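Local coordinates for protein elastinolytic metalloprotease (Pseudoalteromonas sp. CF6-2, PDB 6IK4) that probably cleaves peptide bonds as a secreted zinc-dependent metalloendopeptidase of the M23 family, whose members include elastin- and peptidoglycan-degrading enzymes, at residues H79-Q84 against R99-Y104; F60-I65 against A107-G112; V49-G54 against D89-G94; T4-W9 against Y136-R141. All coordinates share one frame; numbering follows the deposited sequence. Where two conformers were deposited one is given.

Contacts 1, 2 and 3 fall in the M23 peptidase part of the chain and reach one antiparallel sheet, while contact 4 brings the N-terminal segment to a separate four-stranded sheet. Contact 1 borders the zinc site: the side chain of His-79, a predicted proton donor/acceptor, is about 5 Å from the zinc ion bound by His-21, Asp-34 and His-120. Contact 2, its centre about 9 Å from that of contact 1, is joined to it through His-79 and Ala-107. Contact 3 packs on contact 1 through Val-49 and meets contact 4, centres about 13 Å apart, where Asn-6 N lies 2.8 Å from Ala-52 O.

Contact 1. Residues H79-Q84 against R99-Y104; sequences HMSNLQ and RYANSY
Met-80 folds its side chain back over the carbonyl of Arg-99. With CG anti to its own carbonyl carbon and the chain bent at both chi2 and chi3 (-69°), CE comes to 3.3 Å from Arg-99 O, and SD passes near CA and CB of Tyr-100. That same Arg-99 O accepts a 2.7 Å hydrogen bond from Ser-81 N. Arg-99 N returns a bond to Ser-81 O, and Ala-101 N reaches His-79 O at 2.8 Å. On the face holding Ser-81 and Arg-99, Ser-81 OG stands between its backbone N and carbonyl carbon (chi1 73°). From there it donates to Asn-82 OD1 at 2.9 Å and accepts from a water, which in turn accepts from Asn-102 N. The Asn-82 and Arg-99 side chains run side by side, amide and guanidinium planes only 4° apart, with OD1 3.7 Å from Arg-99 CD. Thr-46 takes a hydrogen bond from Arg-99 NH2. His-79 turns its ring away, its ND1 bonded to Ala-107 and the ring meeting that of His-118. This antiparallel pairing at the end of strand 73-81 thus borders the zinc site of an M23 metallopeptidase, where His-79 is a predicted proton donor/acceptor.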
loop_
_atom_site.group_PDB
_atom_site.type_symbol
_atom_site.label_atom_id
_atom_site.label_comp_id
_atom_site.label_asym_id
_atom_site.label_seq_id
_atom_site.Cartn_x
_atom_site.Cartn_y
_atom_site.Cartn_z
ATOM N N HIS A 79 4.726 8.196 1.475
ATOM C CA HIS A 79 4.832 9.049 0.275
ATOM C C HIS A 79 3.524 9.787 -0.023
ATOM O O HIS A 79 3.171 9.977 -1.187
ATOM C CB HIS A 79 5.271 8.275 -0.977
ATOM C CG HIS A 79 6.522 7.474 -0.815
ATOM N ND1 HIS A 79 7.701 8.012 -0.344
ATOM C CD2 HIS A 79 6.790 6.180 -1.118
ATOM C CE1 HIS A 79 8.637 7.076 -0.345
ATOM N NE2 HIS A 79 8.109 5.955 -0.806
ATOM N N MET A 80 2.823 10.241 1.018
ATOM C CA MET A 80 1.489 10.810 0.878
ATOM C C MET A 80 1.525 12.337 0.850
ATOM O O MET A 80 2.511 12.977 1.227
ATOM C CB MET A 80 0.582 10.350 2.034
ATOM C CG MET A 80 0.401 8.835 2.143
ATOM S SD MET A 80 -0.493 8.212 0.708
ATOM C CE MET A 80 -2.129 8.898 0.948
ATOM N N SER A 81 0.397 12.915 0.429
ATOM C CA SER A 81 0.160 14.351 0.526
ATOM C C SER A 81 -1.329 14.583 0.758
ATOM O O SER A 81 -2.148 13.664 0.656
ATOM C CB SER A 81 0.637 15.084 -0.733
ATOM O OG SER A 81 -0.235 14.830 -1.825
ATOM N N ASN A 82 -1.674 15.828 1.085
ATOM C CA ASN A 82 -3.074 16.227 1.267
ATOM C C ASN A 82 -3.805 15.299 2.230
ATOM O O ASN A 82 -4.941 14.887 1.976
ATOM C CB ASN A 82 -3.824 16.269 -0.065
ATOM C CG ASN A 82 -3.154 17.162 -1.086
ATOM O OD1 ASN A 82 -2.390 16.696 -1.935
ATOM N ND2 ASN A 82 -3.435 18.457 -1.007
ATOM N N LEU A 83 -3.147 14.952 3.334
ATOM C CA LEU A 83 -3.744 14.017 4.283
ATOM C C LEU A 83 -4.999 14.624 4.899
ATOM O O LEU A 83 -5.051 15.820 5.180
ATOM C CB LEU A 83 -2.734 13.648 5.372
ATOM C CG LEU A 83 -1.566 12.740 4.959
ATOM C CD1 LEU A 83 -0.697 12.409 6.162
ATOM C CD2 LEU A 83 -2.070 11.457 4.267
ATOM N N GLN A 84 -6.015 13.789 5.112
ATOM C CA GLN A 84 -7.358 14.250 5.440
ATOM C C GLN A 84 -7.741 14.009 6.893
ATOM O O GLN A 84 -8.826 14.437 7.306
ATOM C CB GLN A 84 -8.391 13.573 4.527
ATOM C CG GLN A 84 -8.224 13.928 3.053
ATOM C CD GLN A 84 -8.515 15.386 2.784
ATOM O OE1 GLN A 84 -9.608 15.876 3.084
ATOM N NE2 GLN A 84 -7.539 16.095 2.219
ATOM N N ARG A 99 -3.693 11.974 -1.053
ATOM C CA ARG A 99 -3.115 11.578 -2.336
ATOM C C ARG A 99 -1.728 11.005 -2.094
ATOM O O ARG A 99 -1.093 11.306 -1.084
ATOM C CB ARG A 99 -3.016 12.771 -3.301
ATOM C CG ARG A 99 -4.349 13.341 -3.733
ATOM C CD ARG A 99 -4.193 14.664 -4.494
ATOM N NE ARG A 99 -3.336 14.550 -5.673
ATOM C CZ ARG A 99 -2.975 15.583 -6.440
ATOM N NH1 ARG A 99 -3.400 16.812 -6.159
ATOM N NH2 ARG A 99 -2.195 15.389 -7.497
ATOM N N TYR A 100 -1.237 10.176 -3.019
ATOM C CA TYR A 100 0.200 9.955 -2.968
ATOM C C TYR A 100 0.855 11.120 -3.686
ATOM O O TYR A 100 0.286 11.687 -4.621
ATOM C CB TYR A 100 0.653 8.588 -3.509
ATOM C CG TYR A 100 0.400 8.159 -4.943
ATOM C CD1 TYR A 100 1.136 8.683 -6.008
ATOM C CD2 TYR A 100 -0.490 7.123 -5.212
ATOM C CE1 TYR A 100 0.923 8.236 -7.314
ATOM C CE2 TYR A 100 -0.698 6.667 -6.499
ATOM C CZ TYR A 100 0.012 7.220 -7.543
ATOM O OH TYR A 100 -0.213 6.756 -8.820
ATOM N N ALA A 101 2.011 11.526 -3.172
ATOM C CA ALA A 101 2.575 12.828 -3.492
ATOM C C ALA A 101 3.018 12.898 -4.946
ATOM O O ALA A 101 3.634 11.967 -5.467
ATOM C CB ALA A 101 3.761 13.118 -2.579
ATOM N N ASN A 102 2.702 14.015 -5.598
ATOM C CA ASN A 102 3.192 14.288 -6.942
ATOM C C ASN A 102 4.435 15.173 -6.935
ATOM O O ASN A 102 4.900 15.584 -8.004
ATOM C CB ASN A 102 2.076 14.907 -7.796
ATOM C CG ASN A 102 1.917 16.418 -7.584
ATOM O OD1 ASN A 102 2.353 16.979 -6.578
ATOM N ND2 ASN A 102 1.280 17.073 -8.542
ATOM N N SER A 103 4.997 15.462 -5.762
ATOM C CA SER A 103 6.247 16.204 -5.681
ATOM C C SER A 103 7.267 15.407 -4.878
ATOM O O SER A 103 6.931 14.752 -3.887
ATOM C CB SER A 103 6.036 17.605 -5.082
ATOM O OG SER A 103 5.979 17.567 -3.674
ATOM N N TYR A 104 8.519 15.465 -5.325
ATOM C CA TYR A 104 9.562 14.606 -4.778
ATOM C C TYR A 104 9.824 14.908 -3.305
ATOM O O TYR A 104 9.940 13.987 -2.483
ATOM C CB TYR A 104 10.835 14.776 -5.616
ATOM C CG TYR A 104 12.016 13.954 -5.169
ATOM C CD1 TYR A 104 12.164 12.634 -5.574
ATOM C CD2 TYR A 104 13.002 14.508 -4.357
ATOM C CE1 TYR A 104 13.258 11.887 -5.172
ATOM C CE2 TYR A 104 14.092 13.769 -3.948
ATOM C CZ TYR A 104 14.220 12.466 -4.365
ATOM O OH TYR A 104 15.305 11.731 -3.952
HETATM O O HOH W 1 0.542 15.796 -4.321
#

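Contact 2. Residues F60-I65 against A107-G112; sequences FSSCNI and ALCEGG
A disulfide bridge, Cys-63 to Cys-109, ties the beta-hairpin turn between strands 55-61 and 64-68 to the loop that follows helix 104-107. The hairpin reverses through a type I turn from Ser-61 to Asn-64, and the loop makes its own type I turn from Leu-108 to Gly-111. Cys-63 SG and Cys-109 SG are 2.0 Å apart, and the torsion about this bond is -89°, close to the relaxed right angle of a disulfide. Beside the bridge, Glu-110 sends an extended side chain across to the hairpin, so that one carboxylate oxygen, OE2, is gripped by two donors. Ser-61 OG gives the shorter bond, 2.6 Å to Glu-110 OE2, on the anti side of the carboxylate. Asn-64 ND2, 3.0 Å from Glu-110 OE2, comes from above the carboxylate plane, while OE2 itself lies in the amide plane of Asn-64. With CG anti to its backbone N (chi1 -175°), Asn-64 carries its amide toward Glu-110. The two side chains cross at about a right angle. The other end of that amide, OD1, bonds to Asn-76 ND2, which helps fix the rotation of the group. A hydroxyl and an amide N-H on a single oxygen would probably favour the charged carboxylate. Ser-61 OG is also an acceptor: Cys-63 N donates to it at 3.3 Å, forming an ST turn, while Cys-109 SG lies the same distance, 3.3 Å, from this oxygen.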
loop_
_atom_site.group_PDB
_atom_site.type_symbol
_atom_site.label_atom_id
_atom_site.label_comp_id
_atom_site.label_asym_id
_atom_site.label_seq_id
_atom_site.Cartn_x
_atom_site.Cartn_y
_atom_site.Cartn_z
ATOM N N PHE A 60 1.731 10.328 11.252
ATOM C CA PHE A 60 3.101 10.504 11.720
ATOM C C PHE A 60 3.716 11.797 11.210
ATOM O O PHE A 60 4.589 12.366 11.870
ATOM C CB PHE A 60 3.961 9.310 11.307
ATOM C CG PHE A 60 3.569 8.019 11.976
ATOM C CD1 PHE A 60 3.913 7.780 13.293
ATOM C CD2 PHE A 60 2.859 7.044 11.286
ATOM C CE1 PHE A 60 3.554 6.597 13.923
ATOM C CE2 PHE A 60 2.501 5.855 11.909
ATOM C CZ PHE A 60 2.852 5.634 13.232
ATOM N N SER A 61 3.268 12.275 10.058
ATOM C CA SER A 61 3.846 13.433 9.388
ATOM C C SER A 61 2.896 13.788 8.259
ATOM O O SER A 61 1.870 13.131 8.069
ATOM C CB SER A 61 5.244 13.134 8.860
ATOM O OG SER A 61 5.160 12.203 7.788
ATOM N N SER A 62 3.248 14.818 7.490
ATOM C CA SER A 62 2.381 15.172 6.373
ATOM C C SER A 62 2.413 14.143 5.245
ATOM O O SER A 62 1.606 14.251 4.317
ATOM C CB SER A 62 2.766 16.548 5.824
ATOM O OG SER A 62 3.967 16.460 5.075
ATOM N N CYS A 63 3.323 13.166 5.280
ATOM C CA CYS A 63 3.446 12.209 4.182
ATOM C C CYS A 63 3.312 10.760 4.651
ATOM O O CYS A 63 3.681 9.839 3.915
ATOM C CB CYS A 63 4.770 12.412 3.434
ATOM S SG CYS A 63 6.277 12.000 4.349
ATOM N N ASN A 64 2.757 10.530 5.843
ATOM C CA ASN A 64 2.844 9.209 6.464
ATOM C C ASN A 64 1.670 9.030 7.416
ATOM O O ASN A 64 1.585 9.713 8.444
ATOM C CB ASN A 64 4.180 9.058 7.186
ATOM C CG ASN A 64 4.390 7.670 7.755
ATOM O OD1 ASN A 64 3.666 6.730 7.423
ATOM N ND2 ASN A 64 5.413 7.524 8.589
ATOM N N ILE A 65 0.761 8.115 7.079
ATOM C CA ILE A 65 -0.465 7.924 7.846
ATOM C C ILE A 65 -0.747 6.429 7.958
ATOM O O ILE A 65 -0.355 5.641 7.091
ATOM C CB ILE A 65 -1.651 8.673 7.195
ATOM C CG1 ILE A 65 -2.830 8.797 8.160
ATOM C CG2 ILE A 65 -2.086 7.983 5.896
ATOM C CD1 ILE A 65 -3.964 9.629 7.607
ATOM N N ALA A 107 7.003 13.639 -1.129
ATOM C CA ALA A 107 7.006 12.181 -1.071
ATOM C C ALA A 107 8.011 11.656 -0.058
ATOM O O ALA A 107 7.799 10.592 0.538
ATOM C CB ALA A 107 7.320 11.598 -2.449
ATOM N N LEU A 108 9.114 12.370 0.141
ATOM C CA LEU A 108 10.190 11.915 1.007
ATOM C C LEU A 108 10.307 12.783 2.257
ATOM O O LEU A 108 11.402 13.028 2.759
ATOM C CB LEU A 108 11.506 11.879 0.233
ATOM C CG LEU A 108 11.451 10.955 -0.988
ATOM C CD1 LEU A 108 12.783 10.931 -1.713
ATOM C CD2 LEU A 108 11.046 9.547 -0.567
ATOM N N CYS A 109 9.170 13.243 2.787
ATOM C CA CYS A 109 9.203 14.156 3.924
ATOM C C CYS A 109 9.800 13.516 5.175
ATOM O O CYS A 109 10.221 14.240 6.082
ATOM C CB CYS A 109 7.793 14.702 4.199
ATOM S SG CYS A 109 6.734 13.740 5.327
ATOM N N GLU A 110 9.855 12.184 5.254
ATOM C CA GLU A 110 10.533 11.504 6.355
ATOM C C GLU A 110 11.722 10.682 5.873
ATOM O O GLU A 110 12.177 9.780 6.582
ATOM C CB GLU A 110 9.573 10.602 7.135
ATOM C CG GLU A 110 8.542 11.331 7.961
ATOM C CD GLU A 110 7.795 10.377 8.882
ATOM O OE1 GLU A 110 8.450 9.706 9.706
ATOM O OE2 GLU A 110 6.556 10.283 8.768
ATOM N N GLY A 111 12.236 10.964 4.690
ATOM C CA GLY A 111 13.357 10.210 4.169
ATOM C C GLY A 111 12.906 9.137 3.203
ATOM O O GLY A 111 11.732 9.028 2.834
ATOM N N GLY A 112 13.873 8.328 2.790
ATOM C CA GLY A 112 13.639 7.262 1.839
ATOM C C GLY A 112 14.107 7.634 0.444
ATOM O O GLY A 112 14.775 8.646 0.213
#

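Contact 3. Residues V49-G54 against D89-G94; sequences VQAAHG and DTVQPG
Ala-51 and Gly-94 join the two backbones through one hydrogen bond just past the end of strand 48-50. Gly-94 N donates to Ala-51 O at 2.8 Å, nearly straight at 169° and in the carbonyl plane on a lone pair. Strand 48-50, paired with 96-100, and strand 90-91, paired with 55-61, belong to the antiparallel sheet of the M23 peptidase region, and the contact lies away from the zinc site. Farther along, His-53 CA and Pro-93 CA are 4.0 Å apart, and Gly-54 CA approaches Val-91 O at 3.3 Å. A side chain at Gly-54 would be tight against Val-91 O and the proline ring. Pro-93 lays CG and CD beside the backbone of Gly-54, CG lying 3.6 Å from Gly-54 N. Ala-51 directs its methyl at Gln-92 O. The same Ala-51 CB is 4.2 Å from Val-91 CG2. Gln-50 has CG anti to its carbonyl carbon, which lays CG 3.4 Å from Gly-94 O; CB also lies beside that oxygen. Its NE2 bonds to Ser-10 OG. An alanine in place of Gln-50 would probably leave Ser-10 without its amide partner and lose the CG packing on Gly-94 O. Between the two segments, then, one backbone bond and close packing around glycine and proline make the join, and the buried His-53 O, without a polar partner in the model, probably carries some polar cost.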
loop_
_atom_site.group_PDB
_atom_site.type_symbol
_atom_site.label_atom_id
_atom_site.label_comp_id
_atom_site.label_asym_id
_atom_site.label_seq_id
_atom_site.Cartn_x
_atom_site.Cartn_y
_atom_site.Cartn_z
ATOM N N VAL A 49 -5.861 7.968 -2.427
ATOM C CA VAL A 49 -5.647 6.611 -1.924
ATOM C C VAL A 49 -6.749 6.309 -0.917
ATOM O O VAL A 49 -7.000 7.117 -0.013
ATOM C CB VAL A 49 -4.256 6.475 -1.275
ATOM C CG1 VAL A 49 -4.016 5.053 -0.774
ATOM C CG2 VAL A 49 -3.148 6.867 -2.261
ATOM N N GLN A 50 -7.408 5.157 -1.066
ATOM C CA GLN A 50 -8.504 4.761 -0.186
ATOM C C GLN A 50 -7.991 3.875 0.946
ATOM O O GLN A 50 -7.084 3.063 0.754
ATOM C CB GLN A 50 -9.585 3.996 -0.959
ATOM C CG GLN A 50 -10.254 4.812 -2.063
ATOM C CD GLN A 50 -11.157 3.973 -2.940
ATOM O OE1 GLN A 50 -11.560 2.865 -2.569
ATOM N NE2 GLN A 50 -11.481 4.498 -4.118
ATOM N N ALA A 51 -8.593 4.024 2.129
ATOM C CA ALA A 51 -8.293 3.115 3.233
ATOM C C ALA A 51 -8.636 1.679 2.843
ATOM O O ALA A 51 -9.759 1.393 2.404
ATOM C CB ALA A 51 -9.075 3.518 4.490
ATOM N N ALA A 52 -7.661 0.773 3.014
ATOM C CA ALA A 52 -7.837 -0.642 2.691
ATOM C C ALA A 52 -8.815 -1.342 3.629
ATOM O O ALA A 52 -9.270 -2.447 3.310
ATOM C CB ALA A 52 -6.484 -1.368 2.743
ATOM N N HIS A 53 -9.146 -0.718 4.754
ATOM C CA HIS A 53 -10.019 -1.264 5.794
ATOM C C HIS A 53 -10.318 -0.126 6.767
ATOM O O HIS A 53 -9.760 0.966 6.654
ATOM C CB HIS A 53 -9.349 -2.425 6.524
ATOM C CG HIS A 53 -8.048 -2.035 7.154
ATOM N ND1 HIS A 53 -7.967 -1.416 8.386
ATOM C CD2 HIS A 53 -6.781 -2.107 6.685
ATOM C CE1 HIS A 53 -6.702 -1.150 8.660
ATOM N NE2 HIS A 53 -5.962 -1.557 7.641
ATOM N N GLY A 54 -11.193 -0.401 7.746
ATOM C CA GLY A 54 -11.519 0.595 8.752
ATOM C C GLY A 54 -10.589 0.563 9.958
ATOM O O GLY A 54 -9.849 -0.399 10.177
ATOM N N ASP A 89 -8.734 9.948 14.743
ATOM C CA ASP A 89 -9.891 9.898 13.859
ATOM C C ASP A 89 -10.183 8.454 13.463
ATOM O O ASP A 89 -9.294 7.597 13.458
ATOM C CB ASP A 89 -9.654 10.739 12.596
ATOM C CG ASP A 89 -9.705 12.239 12.865
ATOM O OD1 ASP A 89 -10.236 12.637 13.933
ATOM O OD2 ASP A 89 -9.202 13.016 12.013
ATOM N N THR A 90 -11.446 8.185 13.142
ATOM C CA THR A 90 -11.888 6.877 12.678
ATOM C C THR A 90 -12.226 6.961 11.193
ATOM O O THR A 90 -12.840 7.936 10.746
ATOM C CB THR A 90 -13.101 6.398 13.491
ATOM O OG1 THR A 90 -12.686 6.086 14.832
ATOM C CG2 THR A 90 -13.737 5.169 12.872
ATOM N N VAL A 91 -11.809 5.951 10.425
ATOM C CA VAL A 91 -12.175 5.875 9.017
ATOM C C VAL A 91 -12.795 4.511 8.746
ATOM O O VAL A 91 -12.664 3.570 9.530
ATOM C CB VAL A 91 -10.981 6.124 8.070
ATOM C CG1 VAL A 91 -10.452 7.547 8.247
ATOM C CG2 VAL A 91 -9.874 5.102 8.317
ATOM N N GLN A 92 -13.486 4.432 7.620
ATOM C CA GLN A 92 -14.127 3.248 7.089
ATOM C C GLN A 92 -13.347 2.734 5.893
ATOM O O GLN A 92 -12.574 3.482 5.274
ATOM C CB GLN A 92 -15.564 3.570 6.650
ATOM C CG GLN A 92 -16.411 4.214 7.720
ATOM C CD GLN A 92 -16.627 3.298 8.890
ATOM O OE1 GLN A 92 -16.987 2.134 8.715
ATOM N NE2 GLN A 92 -16.411 3.812 10.101
ATOM N N PRO A 93 -13.527 1.464 5.529
ATOM C CA PRO A 93 -12.977 0.978 4.260
ATOM C C PRO A 93 -13.396 1.906 3.134
ATOM O O PRO A 93 -14.561 2.289 3.032
ATOM C CB PRO A 93 -13.612 -0.409 4.109
ATOM C CG PRO A 93 -13.967 -0.808 5.502
ATOM C CD PRO A 93 -14.384 0.453 6.176
ATOM N N GLY A 94 -12.433 2.296 2.303
ATOM C CA GLY A 94 -12.710 3.151 1.171
ATOM C C GLY A 94 -12.517 4.636 1.413
ATOM O O GLY A 94 -12.439 5.396 0.441
#

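Contact 4. Residues T4-W9 against Y136-R141; sequences TMNLPW and YISNYR
Ser-138 is bonded twice to the N-terminal segment. Its backbone N donates to Met-5 O at 2.9 Å, and its OG accepts from Leu-7 N at 2.8 Å in a nearly straight bond (167°). OG stands anti to the Ser-138 carbonyl carbon, beside the backbone N (chi1 -71°), which points it at Leu-7 N. Two waters extend the polar network: one lies between Ser-138 OG and Asn-6 OD1, and the other accepts from Met-5 N while donating to Tyr-136 O. Ser-138 and Asn-139 form the corners of a type I' turn from Ile-137 to Tyr-140, the two-residue hairpin joining strands 136-137 and 140-143 at one side of the four-stranded antiparallel sheet. Segment 4-9 thus packs against that hairpin, while Asn-6 and Pro-8 also bond through their backbones to Ala-52 and Gln-50 of the M23 region. Ile-137 CG1 lies against the peptide between Asn-6 and Leu-7, 3.4 Å from Leu-7 N. Leu-7 crosses Ile-137 at about a right angle: CD2 meets Ile-137 CD1 at 3.8 Å, and CD1 approaches Tyr-140 CE2 obliquely at 3.9 Å. An alanine in place of Leu-7 would probably open a gap between Ile-137 and Tyr-140, which both lose their leucine methyl contacts. The Tyr-140 hydroxyl bonds to Tyr-172 O. Met-5 bends at chi3 (-87°), and its CE lies 3.3 Å from Tyr-136 O, with Phe-121 and Leu-123 of strand 119-125 also touching the side chain.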
loop_
_atom_site.group_PDB
_atom_site.type_symbol
_atom_site.label_atom_id
_atom_site.label_comp_id
_atom_site.label_asym_id
_atom_site.label_seq_id
_atom_site.Cartn_x
_atom_site.Cartn_y
_atom_site.Cartn_z
ATOM N N THR A 4 -10.044 -7.836 7.183
ATOM C CA THR A 4 -10.041 -8.056 5.745
ATOM C C THR A 4 -9.569 -6.769 5.092
ATOM O O THR A 4 -9.983 -5.687 5.511
ATOM C CB THR A 4 -11.450 -8.417 5.251
ATOM O OG1 THR A 4 -11.932 -9.549 5.991
ATOM C CG2 THR A 4 -11.424 -8.765 3.781
ATOM N N MET A 5 -8.709 -6.881 4.082
ATOM C CA MET A 5 -8.158 -5.733 3.370
ATOM C C MET A 5 -8.688 -5.698 1.949
ATOM O O MET A 5 -8.853 -6.744 1.321
ATOM C CB MET A 5 -6.630 -5.796 3.248
ATOM C CG MET A 5 -5.841 -6.003 4.486
ATOM S SD MET A 5 -4.140 -5.637 4.050
ATOM C CE MET A 5 -3.527 -7.197 3.433
ATOM N N ASN A 6 -8.890 -4.489 1.424
ATOM C CA ASN A 6 -9.163 -4.288 0.002
ATOM C C ASN A 6 -8.029 -3.500 -0.628
ATOM O O ASN A 6 -7.360 -2.713 0.046
ATOM C CB ASN A 6 -10.469 -3.528 -0.237
ATOM C CG ASN A 6 -11.646 -4.129 0.516
ATOM O OD1 ASN A 6 -11.941 -5.313 0.385
ATOM N ND2 ASN A 6 -12.322 -3.305 1.312
ATOM N N LEU A 7 -7.825 -3.698 -1.929
ATOM C CA LEU A 7 -6.899 -2.837 -2.654
ATOM C C LEU A 7 -7.351 -1.387 -2.520
ATOM O O LEU A 7 -8.555 -1.108 -2.565
ATOM C CB LEU A 7 -6.831 -3.231 -4.131
ATOM C CG LEU A 7 -6.260 -4.630 -4.359
ATOM C CD1 LEU A 7 -6.613 -5.113 -5.776
ATOM C CD2 LEU A 7 -4.749 -4.634 -4.151
ATOM N N PRO A 8 -6.413 -0.435 -2.363
ATOM C CA PRO A 8 -6.801 0.943 -2.026
ATOM C C PRO A 8 -7.292 1.778 -3.204
ATOM O O PRO A 8 -6.951 2.961 -3.324
ATOM C CB PRO A 8 -5.513 1.514 -1.422
ATOM C CG PRO A 8 -4.410 0.761 -2.134
ATOM C CD PRO A 8 -4.956 -0.644 -2.286
ATOM N N TRP A 9 -8.116 1.177 -4.061
ATOM C CA TRP A 9 -8.781 1.888 -5.144
ATOM C C TRP A 9 -10.135 1.233 -5.384
ATOM O O TRP A 9 -10.493 0.238 -4.742
ATOM C CB TRP A 9 -7.912 1.926 -6.406
ATOM C CG TRP A 9 -7.403 0.596 -6.908
ATOM C CD1 TRP A 9 -8.028 -0.249 -7.784
ATOM C CD2 TRP A 9 -6.136 -0.003 -6.608
ATOM N NE1 TRP A 9 -7.237 -1.355 -8.024
ATOM C CE2 TRP A 9 -6.070 -1.225 -7.313
ATOM C CE3 TRP A 9 -5.059 0.361 -5.788
ATOM C CZ2 TRP A 9 -4.961 -2.079 -7.231
ATOM C CZ3 TRP A 9 -3.948 -0.484 -5.720
ATOM C CH2 TRP A 9 -3.916 -1.688 -6.425
ATOM N N TYR A 136 -4.172 -11.826 2.242
ATOM C CA TYR A 136 -5.167 -11.602 1.201
ATOM C C TYR A 136 -5.533 -10.129 1.109
ATOM O O TYR A 136 -5.601 -9.429 2.123
ATOM C CB TYR A 136 -6.426 -12.431 1.453
ATOM C CG TYR A 136 -6.206 -13.878 1.119
ATOM C CD1 TYR A 136 -5.572 -14.728 2.013
ATOM C CD2 TYR A 136 -6.619 -14.394 -0.100
ATOM C CE1 TYR A 136 -5.361 -16.067 1.704
ATOM C CE2 TYR A 136 -6.415 -15.737 -0.417
ATOM C CZ TYR A 136 -5.781 -16.560 0.487
ATOM O OH TYR A 136 -5.567 -17.893 0.167
ATOM N N ILE A 137 -5.775 -9.663 -0.116
ATOM C CA ILE A 137 -6.271 -8.308 -0.328
ATOM C C ILE A 137 -7.225 -8.355 -1.522
ATOM O O ILE A 137 -6.872 -8.866 -2.592
ATOM C CB ILE A 137 -5.095 -7.314 -0.504
ATOM C CG1 ILE A 137 -5.597 -5.859 -0.535
ATOM C CG2 ILE A 137 -4.224 -7.660 -1.720
ATOM C CD1 ILE A 137 -4.481 -4.812 -0.385
ATOM N N SER A 138 -8.470 -7.899 -1.326
ATOM C CA SER A 138 -9.513 -8.005 -2.358
ATOM C C SER A 138 -9.616 -9.436 -2.890
ATOM O O SER A 138 -9.834 -9.667 -4.080
ATOM C CB SER A 138 -9.268 -7.011 -3.500
ATOM O OG SER A 138 -9.510 -5.680 -3.070
ATOM N N ASN A 139 -9.463 -10.405 -1.987
ATOM C CA ASN A 139 -9.529 -11.842 -2.246
ATOM C C ASN A 139 -8.345 -12.369 -3.052
ATOM O O ASN A 139 -8.301 -13.571 -3.317
ATOM C CB ASN A 139 -10.831 -12.260 -2.952
ATOM C CG ASN A 139 -12.074 -11.883 -2.162
ATOM O OD1 ASN A 139 -12.026 -11.684 -0.949
ATOM N ND2 ASN A 139 -13.198 -11.790 -2.857
ATOM N N TYR A 140 -7.393 -11.524 -3.468
ATOM C CA TYR A 140 -6.134 -12.037 -4.008
ATOM C C TYR A 140 -5.273 -12.601 -2.888
ATOM O O TYR A 140 -5.079 -11.943 -1.866
ATOM C CB TYR A 140 -5.319 -10.935 -4.671
ATOM C CG TYR A 140 -5.858 -10.384 -5.959
ATOM C CD1 TYR A 140 -5.519 -10.965 -7.176
ATOM C CD2 TYR A 140 -6.646 -9.244 -5.964
ATOM C CE1 TYR A 140 -5.982 -10.442 -8.369
ATOM C CE2 TYR A 140 -7.122 -8.712 -7.156
ATOM C CZ TYR A 140 -6.786 -9.316 -8.350
ATOM O OH TYR A 140 -7.259 -8.793 -9.525
ATOM N N ARG A 141 -4.677 -13.770 -3.107
ATOM C CA ARG A 141 -3.592 -14.204 -2.236
ATOM C C ARG A 141 -2.305 -13.559 -2.723
ATOM O O ARG A 141 -2.023 -13.571 -3.923
ATOM C CB ARG A 141 -3.442 -15.725 -2.246
ATOM C CG ARG A 141 -2.346 -16.238 -1.295
ATOM C CD ARG A 141 -2.204 -17.755 -1.361
ATOM N NE ARG A 141 -1.638 -18.163 -2.638
ATOM C CZ ARG A 141 -0.334 -18.189 -2.911
ATOM N NH1 ARG A 141 0.568 -17.841 -1.991
ATOM N NH2 ARG A 141 0.068 -18.572 -4.112
HETATM O O HOH W 2 -8.087 -9.559 3.295
HETATM O O HOH W 3 -12.168 -5.724 -2.451
#